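Local coordinates for 4-hydroxybenzoyl-CoA thioesterase (Pseudomonas sp. CBS3, PDB 1LO8), which hydrolyses 4-hydroxybenzoyl-CoA to 4-hydroxybenzoate and CoA, the last of three steps that turn 4-chlorobenzoate into 4-hydroxybenzoate, at residues V57-V62 / R117-N122; S91-H96 / R112-R117. All blocks are in the same frame, centred on the assembly; numbering follows the deposited sequence.

In the fold
Both contacts lie in the antiparallel sheet of a hotdog-fold thioesterase subunit, with their centres 13 Å apart. Strand 107-123 is common to them. Strand 56-68 pairs with it in contact 1 and strand 92-101 in contact 2, so it is the middle one of the three. Along the chain, contact 2 is nested inside the loop closed by contact 1. Arg-117 belongs to both. The two also touch through Val-62 and Ile-116, and through the rings of Phe-119 and Phe-92. Both border the same bound 4-hydroxybenzyl-CoA and pack against the second subunit of the homotetramer. Strand 107-123 thus lines the ligand site through both contacts, with Arg-117 at the junction.

Contact 1. Residues V57-V62 / R117-N122; sequences VGTPIV and RVFAMN. With 4CA (4-hydroxybenzyl coenzyme A), chain B.
Arg-117 starts with CG anti to its carbonyl carbon (chi1 -61°) and runs extended from CG to NE, which carries its guanidinium to the backbone of Thr-59. There NH1 of Arg-117 donates to O of Thr-59 at 2.9 Å. The acceptor lies in the guanidinium plane, and the bond runs nearly along the C=O axis. CB of Ile-61 lies over one face of the group. NE and NH2 of Arg-117 are held by Glu-115, and NH2 also by Asp-32.

With chi1 at 60°, the Thr-59 methyl CG2 is anti to the carbonyl carbon. It sits over the face of the Phe-119 ring, offset toward the rim, 3.7 Å from CG2 to the centroid. This is a CH-pi contact. Pro-60 sets CG against CB of Ala-120, 3.6 Å away.

Backbone bonds run from Val-57 to Pro-60. N of Val-57 donates to O of Ala-120 at 2.9 Å, N of Ala-120 to O of Gly-58, and N of Val-118 to O of Pro-60 at 3.2 Å.

The bound ligand 4-hydroxybenzyl-CoA lies along segment 57-62, whose Thr-59, Pro-60 and Ile-61 are substrate-binding residues. Ligand N4P donates to O of Ile-61 at 2.8 Å. N of Thr-59 donates to the ligand hydroxyl O2B at 3.1 Å, while NH1 of Arg-117 probably helps to hold the carbonyl of the same residue. Backbone N-H and C=O groups of segment 57-62 thus bond to both the aromatic hydroxyl and the pantetheine arm, consistent with its role in substrate binding.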
ATOM      1  N   VAL A  57       7.596  18.180  11.765  1.00 22.61           N
ATOM      2  CA  VAL A  57       6.552  17.375  11.120  1.00 24.81           C
ATOM      3  C   VAL A  57       6.930  15.911  11.053  1.00 30.96           C
ATOM      4  O   VAL A  57       6.108  15.069  10.716  1.00 32.13           O
ATOM      5  CB  VAL A  57       6.300  17.780   9.655  1.00 28.80           C
ATOM      6  CG1 VAL A  57       5.940  19.250   9.522  1.00 32.36           C
ATOM      7  CG2 VAL A  57       7.509  17.469   8.760  1.00 22.57           C
ATOM      8  N   GLY A  58       8.185  15.592  11.322  1.00 31.75           N
ATOM      9  CA  GLY A  58       8.621  14.194  11.258  1.00 30.42           C
ATOM     10  C   GLY A  58      10.081  14.132  10.849  1.00 32.08           C
ATOM     11  O   GLY A  58      10.784  15.125  10.955  1.00 24.97           O
ATOM     12  N   THR A  59      10.511  12.957  10.365  1.00 29.11           N
ATOM     13  CA  THR A  59      11.890  12.726   9.935  1.00 27.30           C
ATOM     14  C   THR A  59      11.957  12.132   8.533  1.00 27.25           C
ATOM     15  O   THR A  59      12.191  10.930   8.395  1.00 26.97           O
ATOM     16  CB  THR A  59      12.654  11.818  10.921  1.00 20.69           C
ATOM     17  OG1 THR A  59      11.988  10.558  10.995  1.00 25.29           O
ATOM     18  CG2 THR A  59      12.602  12.431  12.308  1.00 28.87           C
ATOM     19  N   PRO A  60      11.749  12.950   7.497  1.00 20.64           N
ATOM     20  CA  PRO A  60      11.771  12.479   6.111  1.00 17.42           C
ATOM     21  C   PRO A  60      13.087  11.825   5.734  1.00 22.70           C
ATOM     22  O   PRO A  60      14.186  12.157   6.198  1.00 18.20           O
ATOM     23  CB  PRO A  60      11.647  13.698   5.208  1.00 20.16           C
ATOM     24  CG  PRO A  60      11.721  14.915   6.101  1.00 26.62           C
ATOM     25  CD  PRO A  60      11.527  14.411   7.535  1.00 22.08           C
ATOM     26  N   ILE A  61      12.999  10.890   4.805  1.00 19.88           N
ATOM     27  CA  ILE A  61      14.198  10.211   4.397  1.00 19.53           C
ATOM     28  C   ILE A  61      14.836  10.948   3.245  1.00 21.17           C
ATOM     29  O   ILE A  61      14.147  11.489   2.367  1.00 16.99           O
ATOM     30  CB  ILE A  61      13.839   8.757   4.050  1.00 23.58           C
ATOM     31  CG1 ILE A  61      15.083   7.916   3.841  1.00 16.47           C
ATOM     32  CG2 ILE A  61      12.844   8.644   2.876  1.00 18.32           C
ATOM     33  CD1 ILE A  61      14.693   6.428   3.674  1.00 23.08           C
ATOM     34  N   VAL A  62      16.166  10.989   3.268  1.00 19.34           N
ATOM     35  CA  VAL A  62      17.011  11.659   2.254  1.00 19.60           C
ATOM     36  C   VAL A  62      17.887  10.653   1.510  1.00 23.75           C
ATOM     37  O   VAL A  62      18.253  10.843   0.367  1.00 19.98           O
ATOM     38  CB  VAL A  62      17.857  12.839   2.781  1.00 21.14           C
ATOM     39  CG1 VAL A  62      16.916  13.947   3.248  1.00 20.76           C
ATOM     40  CG2 VAL A  62      18.745  12.481   3.969  1.00 16.97           C
ATOM     41  N   ARG A 117      18.086  10.206   7.451  1.00 19.34           N
ATOM     42  CA  ARG A 117      16.914  11.032   7.603  1.00 16.88           C
ATOM     43  C   ARG A 117      17.269  12.341   8.268  1.00 21.07           C
ATOM     44  O   ARG A 117      18.368  12.530   8.757  1.00 18.66           O
ATOM     45  CB  ARG A 117      15.844  10.319   8.465  1.00 24.30           C
ATOM     46  CG  ARG A 117      15.286   8.987   7.929  1.00 15.44           C
ATOM     47  CD  ARG A 117      14.469   8.286   8.983  1.00  9.29           C
ATOM     48  NE  ARG A 117      13.845   7.050   8.493  1.00 13.89           N
ATOM     49  CZ  ARG A 117      12.595   7.005   8.045  1.00 26.64           C
ATOM     50  NH1 ARG A 117      11.781   8.071   7.960  1.00 24.22           N
ATOM     51  NH2 ARG A 117      12.120   5.844   7.663  1.00 20.28           N
ATOM     52  N   VAL A 118      16.320  13.256   8.280  1.00 21.19           N
ATOM     53  CA  VAL A 118      16.518  14.543   8.953  1.00 16.09           C
ATOM     54  C   VAL A 118      15.226  14.934   9.673  1.00 21.93           C
ATOM     55  O   VAL A 118      14.117  14.486   9.301  1.00 23.44           O
ATOM     56  CB  VAL A 118      16.798  15.664   7.949  1.00 18.03           C
ATOM     57  CG1 VAL A 118      17.919  15.378   6.991  1.00 18.62           C
ATOM     58  CG2 VAL A 118      15.532  15.908   7.123  1.00 17.42           C
ATOM     59  N   PHE A 119      15.359  15.817  10.679  1.00 22.65           N
ATOM     60  CA  PHE A 119      14.192  16.359  11.363  1.00 21.47           C
ATOM     61  C   PHE A 119      13.766  17.497  10.470  1.00 26.25           C
ATOM     62  O   PHE A 119      14.645  18.222  10.060  1.00 28.45           O
ATOM     63  CB  PHE A 119      14.523  16.893  12.731  1.00 21.87           C
ATOM     64  CG  PHE A 119      14.558  15.738  13.670  1.00 21.77           C
ATOM     65  CD1 PHE A 119      13.386  15.230  14.229  1.00 24.90           C
ATOM     66  CD2 PHE A 119      15.764  15.117  13.979  1.00 21.76           C
ATOM     67  CE1 PHE A 119      13.407  14.134  15.090  1.00 23.60           C
ATOM     68  CE2 PHE A 119      15.792  14.008  14.829  1.00 22.24           C
ATOM     69  CZ  PHE A 119      14.616  13.515  15.394  1.00 17.41           C
ATOM     70  N   ALA A 120      12.482  17.602  10.104  1.00 22.67           N
ATOM     71  CA  ALA A 120      12.095  18.645   9.190  1.00 25.90           C
ATOM     72  C   ALA A 120      10.869  19.410   9.578  1.00 30.53           C
ATOM     73  O   ALA A 120       9.970  18.982  10.286  1.00 30.60           O
ATOM     74  CB  ALA A 120      11.782  18.117   7.805  1.00 26.80           C
ATOM     75  N   MET A 121      10.815  20.560   8.978  1.00 26.92           N
ATOM     76  CA  MET A 121       9.709  21.422   9.175  1.00 25.32           C
ATOM     77  C   MET A 121       9.102  21.720   7.843  1.00 34.54           C
ATOM     78  O   MET A 121       9.748  21.507   6.817  1.00 31.42           O
ATOM     79  CB  MET A 121      10.277  22.674   9.825  1.00 30.40           C
ATOM     80  CG  MET A 121      10.582  22.277  11.234  1.00 38.07           C
ATOM     81  SD  MET A 121      11.017  23.749  12.137  1.00 53.00           S
ATOM     82  CE  MET A 121      11.780  24.642  10.761  1.00 47.17           C
ATOM     83  N   ASN A 122       7.863  22.169   7.850  1.00 38.72           N
ATOM     84  CA  ASN A 122       7.209  22.522   6.606  1.00 43.26           C
ATOM     85  C   ASN A 122       7.172  24.026   6.602  1.00 47.72           C
ATOM     86  O   ASN A 122       6.444  24.606   7.406  1.00 52.71           O
ATOM     87  CB  ASN A 122       5.733  22.074   6.546  1.00 44.76           C
ATOM     88  CG  ASN A 122       5.453  20.704   5.944  1.00 87.47           C
ATOM     89  OD1 ASN A 122       5.838  20.432   4.802  1.00100.00           O
ATOM     90  ND2 ASN A 122       4.771  19.820   6.694  1.00 60.29           N
TER
HETATM   91  N1A 4CA B 170      22.675  11.616   1.586  1.00 21.03           N
HETATM   92  C2A 4CA B 170      23.106  11.855   2.870  1.00 26.72           C
HETATM   93  N3A 4CA B 170      22.797  12.833   3.665  1.00 33.43           N
HETATM   94  C4A 4CA B 170      21.939  13.675   3.073  1.00 26.61           C
HETATM   95  C5A 4CA B 170      21.441  13.584   1.792  1.00 23.29           C
HETATM   96  C6A 4CA B 170      21.819  12.468   1.009  1.00 27.97           C
HETATM   97  N6A 4CA B 170      21.410  12.221  -0.225  1.00 28.79           N
HETATM   98  N7A 4CA B 170      20.592  14.658   1.517  1.00 53.08           N
HETATM   99  C8A 4CA B 170      20.608  15.386   2.646  1.00 19.49           C
HETATM  100  N9A 4CA B 170      21.444  14.853   3.575  1.00 28.43           N
HETATM  101  C1D 4CA B 170      21.857  15.475   4.801  1.00 39.14           C
HETATM  102  C2D 4CA B 170      22.453  16.769   4.304  1.00100.00           C
HETATM  103  O2D 4CA B 170      23.853  16.653   4.048  1.00 62.26           O
HETATM  104  C3D 4CA B 170      22.347  17.653   5.497  1.00100.00           C
HETATM  105  O3D 4CA B 170      23.464  17.413   6.322  1.00 37.92           O
HETATM  106  P3D 4CA B 170      24.349  17.903   7.429  1.00 74.27           P
HETATM  107  O7A 4CA B 170      25.770  17.806   6.925  1.00 86.96           O
HETATM  108  O8A 4CA B 170      23.942  19.318   7.780  1.00 55.06           O
HETATM  109  O9A 4CA B 170      24.193  17.035   8.646  1.00 39.16           O
HETATM  110  C4D 4CA B 170      21.028  17.228   6.081  1.00 25.50           C
HETATM  111  O4D 4CA B 170      20.739  15.918   5.464  1.00 42.99           O
HETATM  112  C5D 4CA B 170      20.007  18.286   5.709  1.00 24.05           C
HETATM  113  O5D 4CA B 170      20.054  18.449   4.279  1.00 53.55           O
HETATM  114  P1A 4CA B 170      20.205  19.918   3.770  1.00 32.34           P
HETATM  115  O1A 4CA B 170      20.559  19.840   2.325  1.00 91.94           O
HETATM  116  O2A 4CA B 170      21.326  20.484   4.558  1.00 38.05           O
HETATM  117  O3A 4CA B 170      18.921  20.737   4.019  1.00 28.55           O
HETATM  118  P2A 4CA B 170      17.597  21.015   3.104  1.00 34.48           P
HETATM  119  O4A 4CA B 170      16.556  21.586   4.007  1.00 35.93           O
HETATM  120  O5A 4CA B 170      17.958  22.024   2.084  1.00 83.21           O
HETATM  121  O6A 4CA B 170      17.046  19.681   2.327  1.00 26.03           O
HETATM  122  CBP 4CA B 170      15.222  18.194   2.655  1.00 38.48           C
HETATM  123  CCP 4CA B 170      16.502  18.758   3.258  1.00 35.07           C
HETATM  124  CDP 4CA B 170      14.102  19.259   2.571  1.00 34.80           C
HETATM  125  CEP 4CA B 170      14.771  16.957   3.439  1.00 39.53           C
HETATM  126  CAP 4CA B 170      15.455  17.813   1.193  1.00 40.71           C
HETATM  127  OAP 4CA B 170      16.433  16.751   1.127  1.00 24.82           O
HETATM  128  C9P 4CA B 170      14.253  16.994   0.676  1.00 24.64           C
HETATM  129  O9P 4CA B 170      13.119  17.458   0.519  1.00 26.07           O
HETATM  130  N8P 4CA B 170      14.464  15.598   0.375  1.00 18.39           N
HETATM  131  C7P 4CA B 170      13.193  14.963   0.009  1.00 18.19           C
HETATM  132  C6P 4CA B 170      12.604  14.279   1.237  1.00 23.97           C
HETATM  133  C5P 4CA B 170      11.476  13.312   0.808  1.00 19.62           C
HETATM  134  O5P 4CA B 170      10.519  13.638   0.144  1.00 21.94           O
HETATM  135  N4P 4CA B 170      11.665  11.921   1.139  1.00 16.57           N
HETATM  136  C3P 4CA B 170      10.543  11.090   0.701  1.00 15.74           C
HETATM  137  C2P 4CA B 170       9.390  11.136   1.709  1.00 21.64           C
HETATM  138  S1P 4CA B 170       9.724  10.676   3.425  1.00 25.43           S
HETATM  139  C1B 4CA B 170       8.165  10.602   4.216  1.00 12.87           C
HETATM  140  C2B 4CA B 170       8.229  10.716   5.666  1.00 39.45           C
HETATM  141  C3B 4CA B 170       7.996  11.974   6.265  1.00 26.27           C
HETATM  142  C4B 4CA B 170       8.042  12.097   7.668  1.00 22.42           C
HETATM  143  C5B 4CA B 170       8.302  10.956   8.462  1.00 21.04           C
HETATM  144  O2B 4CA B 170       8.202  11.031   9.836  1.00 32.08           O
HETATM  145  C6B 4CA B 170       8.591   9.706   7.845  1.00 19.92           C
HETATM  146  C7B 4CA B 170       8.490   9.566   6.444  1.00 14.44           C

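Contact 2. Residues S91-H96 / R112-R117; sequences SFVQRH and RADEIR. With 4CA (4-hydroxybenzyl coenzyme A), chain B.
This contact is part of the antiparallel beta hairpin of strands 92-101 and 107-123, in the hotdog-fold sheet that lies against helix 25-41. The N-to-C directions of the two short strand segments are 157° apart. Paired backbone bonds join Phe-92 to Arg-117, Gln-94 to Glu-115 and His-96 to Ala-113.

On the helix side, OE1 of Glu-115 is a polar hub. It accepts from NE2 of His-96 at 3.1 Å, and the ring and carboxylate planes are nearly perpendicular. The histidine comes from above the carboxylate plane. Arg-117 grips the same oxygen side-on through NE and NH2, each 2.7 Å from OE1 of Glu-115. Three donors on one buried oxygen would probably stabilise the carboxylate as an anion. ND1 of His-96 bonds to Thr-82, which helps fix the ring. Gln-94 places OE1 3.5 Å from CD of Arg-117 and bonds through OE1 to Ser-35 on the helix. One face of the Phe-92 ring lies over the backbone C of Arg-117, and CZ of Phe-92 is 3.6 Å from CB of Arg-117.

The face with Val-93 and Ile-116 carries a different pair. Arg-95 bends at chi3 (-66°), which brings its guanidinium edge to the carboxylate of Asp-114, the planes 9° apart. NE of Arg-95 bonds to OD1 of Asp-114 in this salt bridge. NH2 of Arg-95 donates to OD2 of Asp-114 at 2.6 Å, using the syn lone pair of OD2.

At the ligand end, CG2 of Ile-116 packs against the adenine of 4-hydroxybenzyl-CoA, and OG of Ser-91 donates to the 3'-phosphate oxygen O9A at 3.0 Å.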
ATOM      1  N   SER A  91      21.428  15.749   9.910  1.00 29.07           N
ATOM      2  CA  SER A  91      20.944  14.452   9.498  1.00 24.99           C
ATOM      3  C   SER A  91      21.354  13.411  10.490  1.00 27.38           C
ATOM      4  O   SER A  91      22.071  13.673  11.453  1.00 26.45           O
ATOM      5  CB  SER A  91      21.492  14.102   8.133  1.00 25.48           C
ATOM      6  OG  SER A  91      22.865  14.397   8.090  1.00 39.16           O
ATOM      7  N   PHE A  92      20.899  12.213  10.262  1.00 23.71           N
ATOM      8  CA  PHE A  92      21.252  11.144  11.141  1.00 20.10           C
ATOM      9  C   PHE A  92      21.088   9.834  10.398  1.00 25.57           C
ATOM     10  O   PHE A  92      20.256   9.729   9.494  1.00 20.62           O
ATOM     11  CB  PHE A  92      20.483  11.208  12.455  1.00 22.04           C
ATOM     12  CG  PHE A  92      18.996  11.003  12.319  1.00 20.38           C
ATOM     13  CD1 PHE A  92      18.178  12.114  12.134  1.00 24.59           C
ATOM     14  CD2 PHE A  92      18.411   9.736  12.363  1.00 23.62           C
ATOM     15  CE1 PHE A  92      16.800  11.960  12.000  1.00 26.72           C
ATOM     16  CE2 PHE A  92      17.025   9.552  12.247  1.00 26.35           C
ATOM     17  CZ  PHE A  92      16.225  10.686  12.064  1.00 26.80           C
ATOM     18  N   VAL A  93      21.906   8.878  10.733  1.00 16.79           N
ATOM     19  CA  VAL A  93      21.844   7.608  10.070  1.00 20.14           C
ATOM     20  C   VAL A  93      21.170   6.614  10.962  1.00 20.83           C
ATOM     21  O   VAL A  93      21.700   6.300  12.021  1.00 24.70           O
ATOM     22  CB  VAL A  93      23.235   7.085   9.689  1.00 28.18           C
ATOM     23  CG1 VAL A  93      23.100   5.877   8.735  1.00 31.14           C
ATOM     24  CG2 VAL A  93      24.068   8.182   9.011  1.00 27.42           C
ATOM     25  N   GLN A  94      20.010   6.135  10.519  1.00 16.09           N
ATOM     26  CA  GLN A  94      19.295   5.133  11.252  1.00 12.41           C
ATOM     27  C   GLN A  94      19.508   3.815  10.554  1.00 22.03           C
ATOM     28  O   GLN A  94      19.239   3.703   9.362  1.00 22.53           O
ATOM     29  CB  GLN A  94      17.799   5.395  11.185  1.00 19.37           C
ATOM     30  CG  GLN A  94      17.017   4.852  12.387  1.00 33.13           C
ATOM     31  CD  GLN A  94      15.686   5.569  12.590  1.00 18.66           C
ATOM     32  OE1 GLN A  94      15.167   6.149  11.647  1.00 20.33           O
ATOM     33  NE2 GLN A  94      15.126   5.517  13.785  1.00 18.13           N
ATOM     34  N   ARG A  95      19.958   2.844  11.332  1.00 15.68           N
ATOM     35  CA  ARG A  95      20.236   1.512  10.853  1.00 16.60           C
ATOM     36  C   ARG A  95      19.181   0.504  11.294  1.00 27.68           C
ATOM     37  O   ARG A  95      18.737   0.501  12.451  1.00 29.59           O
ATOM     38  CB  ARG A  95      21.579   1.077  11.397  1.00 18.91           C
ATOM     39  CG  ARG A  95      21.775  -0.422  11.234  1.00 23.06           C
ATOM     40  CD  ARG A  95      23.258  -0.716  11.200  1.00 19.17           C
ATOM     41  NE  ARG A  95      23.829  -0.134   9.995  1.00 42.65           N
ATOM     42  CZ  ARG A  95      25.121  -0.200   9.700  1.00 62.57           C
ATOM     43  NH1 ARG A  95      25.997  -0.799  10.494  1.00 58.58           N
ATOM     44  NH2 ARG A  95      25.567   0.338   8.582  1.00 25.89           N
ATOM     45  N   HIS A  96      18.763  -0.372  10.368  1.00 25.11           N
ATOM     46  CA  HIS A  96      17.780  -1.380  10.708  1.00 19.41           C
ATOM     47  C   HIS A  96      18.261  -2.728  10.231  1.00 17.55           C
ATOM     48  O   HIS A  96      18.886  -2.887   9.165  1.00 23.01           O
ATOM     49  CB  HIS A  96      16.367  -1.144  10.082  1.00 20.04           C
ATOM     50  CG  HIS A  96      15.813   0.229  10.132  1.00 17.23           C
ATOM     51  ND1 HIS A  96      15.032   0.615  11.193  1.00 14.63           N
ATOM     52  CD2 HIS A  96      15.963   1.264   9.272  1.00 14.74           C
ATOM     53  CE1 HIS A  96      14.666   1.856  10.959  1.00 13.86           C
ATOM     54  NE2 HIS A  96      15.222   2.284   9.817  1.00 18.34           N
ATOM     55  N   ARG A 112      18.476  -5.662   5.625  1.00 24.67           N
ATOM     56  CA  ARG A 112      19.145  -4.645   6.418  1.00 25.49           C
ATOM     57  C   ARG A 112      19.091  -3.345   5.655  1.00 25.32           C
ATOM     58  O   ARG A 112      19.080  -3.319   4.423  1.00 21.66           O
ATOM     59  CB  ARG A 112      20.581  -5.043   6.776  1.00 25.47           C
ATOM     60  CG  ARG A 112      21.398  -5.367   5.534  1.00 61.45           C
ATOM     61  CD  ARG A 112      22.214  -6.645   5.591  1.00 81.54           C
ATOM     62  NE  ARG A 112      22.877  -6.780   4.293  1.00 78.95           N
ATOM     63  CZ  ARG A 112      24.136  -6.388   4.045  1.00100.00           C
ATOM     64  NH1 ARG A 112      24.944  -5.952   4.997  1.00100.00           N
ATOM     65  NH2 ARG A 112      24.637  -6.537   2.820  1.00 99.12           N
ATOM     66  N   ALA A 113      19.110  -2.239   6.370  1.00 16.47           N
ATOM     67  CA  ALA A 113      19.054  -1.016   5.624  1.00 17.11           C
ATOM     68  C   ALA A 113      19.541   0.134   6.485  1.00 23.68           C
ATOM     69  O   ALA A 113      19.273   0.117   7.685  1.00 19.85           O
ATOM     70  CB  ALA A 113      17.588  -0.725   5.247  1.00 17.58           C
ATOM     71  N   ASP A 114      20.252   1.099   5.880  1.00 15.58           N
ATOM     72  CA  ASP A 114      20.709   2.290   6.578  1.00 17.24           C
ATOM     73  C   ASP A 114      19.969   3.422   5.956  1.00 23.44           C
ATOM     74  O   ASP A 114      20.079   3.649   4.749  1.00 23.10           O
ATOM     75  CB  ASP A 114      22.208   2.570   6.381  1.00 23.32           C
ATOM     76  CG  ASP A 114      23.099   1.704   7.210  1.00 29.30           C
ATOM     77  OD1 ASP A 114      22.721   1.077   8.163  1.00 20.99           O
ATOM     78  OD2 ASP A 114      24.311   1.675   6.775  1.00 37.06           O
ATOM     79  N   GLU A 115      19.214   4.108   6.793  1.00 20.29           N
ATOM     80  CA  GLU A 115      18.425   5.221   6.346  1.00 16.60           C
ATOM     81  C   GLU A 115      19.018   6.506   6.830  1.00 20.84           C
ATOM     82  O   GLU A 115      19.271   6.608   8.012  1.00 19.35           O
ATOM     83  CB  GLU A 115      16.958   5.198   6.850  1.00 12.66           C
ATOM     84  CG  GLU A 115      16.153   4.000   6.253  1.00 19.42           C
ATOM     85  CD  GLU A 115      14.750   4.032   6.750  1.00 20.87           C
ATOM     86  OE1 GLU A 115      14.471   4.535   7.811  1.00 22.24           O
ATOM     87  OE2 GLU A 115      13.897   3.418   5.967  1.00 21.99           O
ATOM     88  N   ILE A 116      19.186   7.462   5.932  1.00 19.93           N
ATOM     89  CA  ILE A 116      19.648   8.779   6.295  1.00 23.56           C
ATOM     90  C   ILE A 116      18.419   9.651   6.281  1.00 18.67           C
ATOM     91  O   ILE A 116      17.770   9.785   5.256  1.00 17.24           O
ATOM     92  CB  ILE A 116      20.763   9.311   5.402  1.00 25.09           C
ATOM     93  CG1 ILE A 116      21.907   8.342   5.418  1.00 20.10           C
ATOM     94  CG2 ILE A 116      21.261  10.684   5.853  1.00 21.83           C
ATOM     95  CD1 ILE A 116      23.132   8.973   4.751  1.00 21.19           C
ATOM     96  N   ARG A 117      18.086  10.206   7.451  1.00 19.34           N
ATOM     97  CA  ARG A 117      16.914  11.032   7.603  1.00 16.88           C
ATOM     98  C   ARG A 117      17.269  12.341   8.268  1.00 21.07           C
ATOM     99  O   ARG A 117      18.368  12.530   8.757  1.00 18.66           O
ATOM    100  CB  ARG A 117      15.844  10.319   8.465  1.00 24.30           C
ATOM    101  CG  ARG A 117      15.286   8.987   7.929  1.00 15.44           C
ATOM    102  CD  ARG A 117      14.469   8.286   8.983  1.00  9.29           C
ATOM    103  NE  ARG A 117      13.845   7.050   8.493  1.00 13.89           N
ATOM    104  CZ  ARG A 117      12.595   7.005   8.045  1.00 26.64           C
ATOM    105  NH1 ARG A 117      11.781   8.071   7.960  1.00 24.22           N
ATOM    106  NH2 ARG A 117      12.120   5.844   7.663  1.00 20.28           N
TER
HETATM  107  N1A 4CA B 170      22.675  11.616   1.586  1.00 21.03           N
HETATM  108  C2A 4CA B 170      23.106  11.855   2.870  1.00 26.72           C
HETATM  109  N3A 4CA B 170      22.797  12.833   3.665  1.00 33.43           N
HETATM  110  C4A 4CA B 170      21.939  13.675   3.073  1.00 26.61           C
HETATM  111  C5A 4CA B 170      21.441  13.584   1.792  1.00 23.29           C
HETATM  112  C6A 4CA B 170      21.819  12.468   1.009  1.00 27.97           C
HETATM  113  N6A 4CA B 170      21.410  12.221  -0.225  1.00 28.79           N
HETATM  114  N7A 4CA B 170      20.592  14.658   1.517  1.00 53.08           N
HETATM  115  C8A 4CA B 170      20.608  15.386   2.646  1.00 19.49           C
HETATM  116  N9A 4CA B 170      21.444  14.853   3.575  1.00 28.43           N
HETATM  117  C1D 4CA B 170      21.857  15.475   4.801  1.00 39.14           C
HETATM  118  C2D 4CA B 170      22.453  16.769   4.304  1.00100.00           C
HETATM  119  O2D 4CA B 170      23.853  16.653   4.048  1.00 62.26           O
HETATM  120  C3D 4CA B 170      22.347  17.653   5.497  1.00100.00           C
HETATM  121  O3D 4CA B 170      23.464  17.413   6.322  1.00 37.92           O
HETATM  122  P3D 4CA B 170      24.349  17.903   7.429  1.00 74.27           P
HETATM  123  O7A 4CA B 170      25.770  17.806   6.925  1.00 86.96           O
HETATM  124  O8A 4CA B 170      23.942  19.318   7.780  1.00 55.06           O
HETATM  125  O9A 4CA B 170      24.193  17.035   8.646  1.00 39.16           O
HETATM  126  C4D 4CA B 170      21.028  17.228   6.081  1.00 25.50           C
HETATM  127  O4D 4CA B 170      20.739  15.918   5.464  1.00 42.99           O
HETATM  128  C5D 4CA B 170      20.007  18.286   5.709  1.00 24.05           C
HETATM  129  O5D 4CA B 170      20.054  18.449   4.279  1.00 53.55           O
HETATM  130  P1A 4CA B 170      20.205  19.918   3.770  1.00 32.34           P
HETATM  131  O1A 4CA B 170      20.559  19.840   2.325  1.00 91.94           O
HETATM  132  O2A 4CA B 170      21.326  20.484   4.558  1.00 38.05           O
HETATM  133  O3A 4CA B 170      18.921  20.737   4.019  1.00 28.55           O
HETATM  134  P2A 4CA B 170      17.597  21.015   3.104  1.00 34.48           P
HETATM  135  O4A 4CA B 170      16.556  21.586   4.007  1.00 35.93           O
HETATM  136  O5A 4CA B 170      17.958  22.024   2.084  1.00 83.21           O
HETATM  137  O6A 4CA B 170      17.046  19.681   2.327  1.00 26.03           O
HETATM  138  CBP 4CA B 170      15.222  18.194   2.655  1.00 38.48           C
HETATM  139  CCP 4CA B 170      16.502  18.758   3.258  1.00 35.07           C
HETATM  140  CDP 4CA B 170      14.102  19.259   2.571  1.00 34.80           C
HETATM  141  CEP 4CA B 170      14.771  16.957   3.439  1.00 39.53           C
HETATM  142  CAP 4CA B 170      15.455  17.813   1.193  1.00 40.71           C
HETATM  143  OAP 4CA B 170      16.433  16.751   1.127  1.00 24.82           O
HETATM  144  C9P 4CA B 170      14.253  16.994   0.676  1.00 24.64           C
HETATM  145  O9P 4CA B 170      13.119  17.458   0.519  1.00 26.07           O
HETATM  146  N8P 4CA B 170      14.464  15.598   0.375  1.00 18.39           N
HETATM  147  C7P 4CA B 170      13.193  14.963   0.009  1.00 18.19           C
HETATM  148  C6P 4CA B 170      12.604  14.279   1.237  1.00 23.97           C
HETATM  149  C5P 4CA B 170      11.476  13.312   0.808  1.00 19.62           C
HETATM  150  O5P 4CA B 170      10.519  13.638   0.144  1.00 21.94           O
HETATM  151  N4P 4CA B 170      11.665  11.921   1.139  1.00 16.57           N
HETATM  152  C3P 4CA B 170      10.543  11.090   0.701  1.00 15.74           C
HETATM  153  C2P 4CA B 170       9.390  11.136   1.709  1.00 21.64           C
HETATM  154  S1P 4CA B 170       9.724  10.676   3.425  1.00 25.43           S
HETATM  155  C1B 4CA B 170       8.165  10.602   4.216  1.00 12.87           C
HETATM  156  C2B 4CA B 170       8.229  10.716   5.666  1.00 39.45           C
HETATM  157  C3B 4CA B 170       7.996  11.974   6.265  1.00 26.27           C
HETATM  158  C4B 4CA B 170       8.042  12.097   7.668  1.00 22.42           C
HETATM  159  C5B 4CA B 170       8.302  10.956   8.462  1.00 21.04           C
HETATM  160  O2B 4CA B 170       8.202  11.031   9.836  1.00 32.08           O
HETATM  161  C6B 4CA B 170       8.591   9.706   7.845  1.00 19.92           C
HETATM  162  C7B 4CA B 170       8.490   9.566   6.444  1.00 14.44           C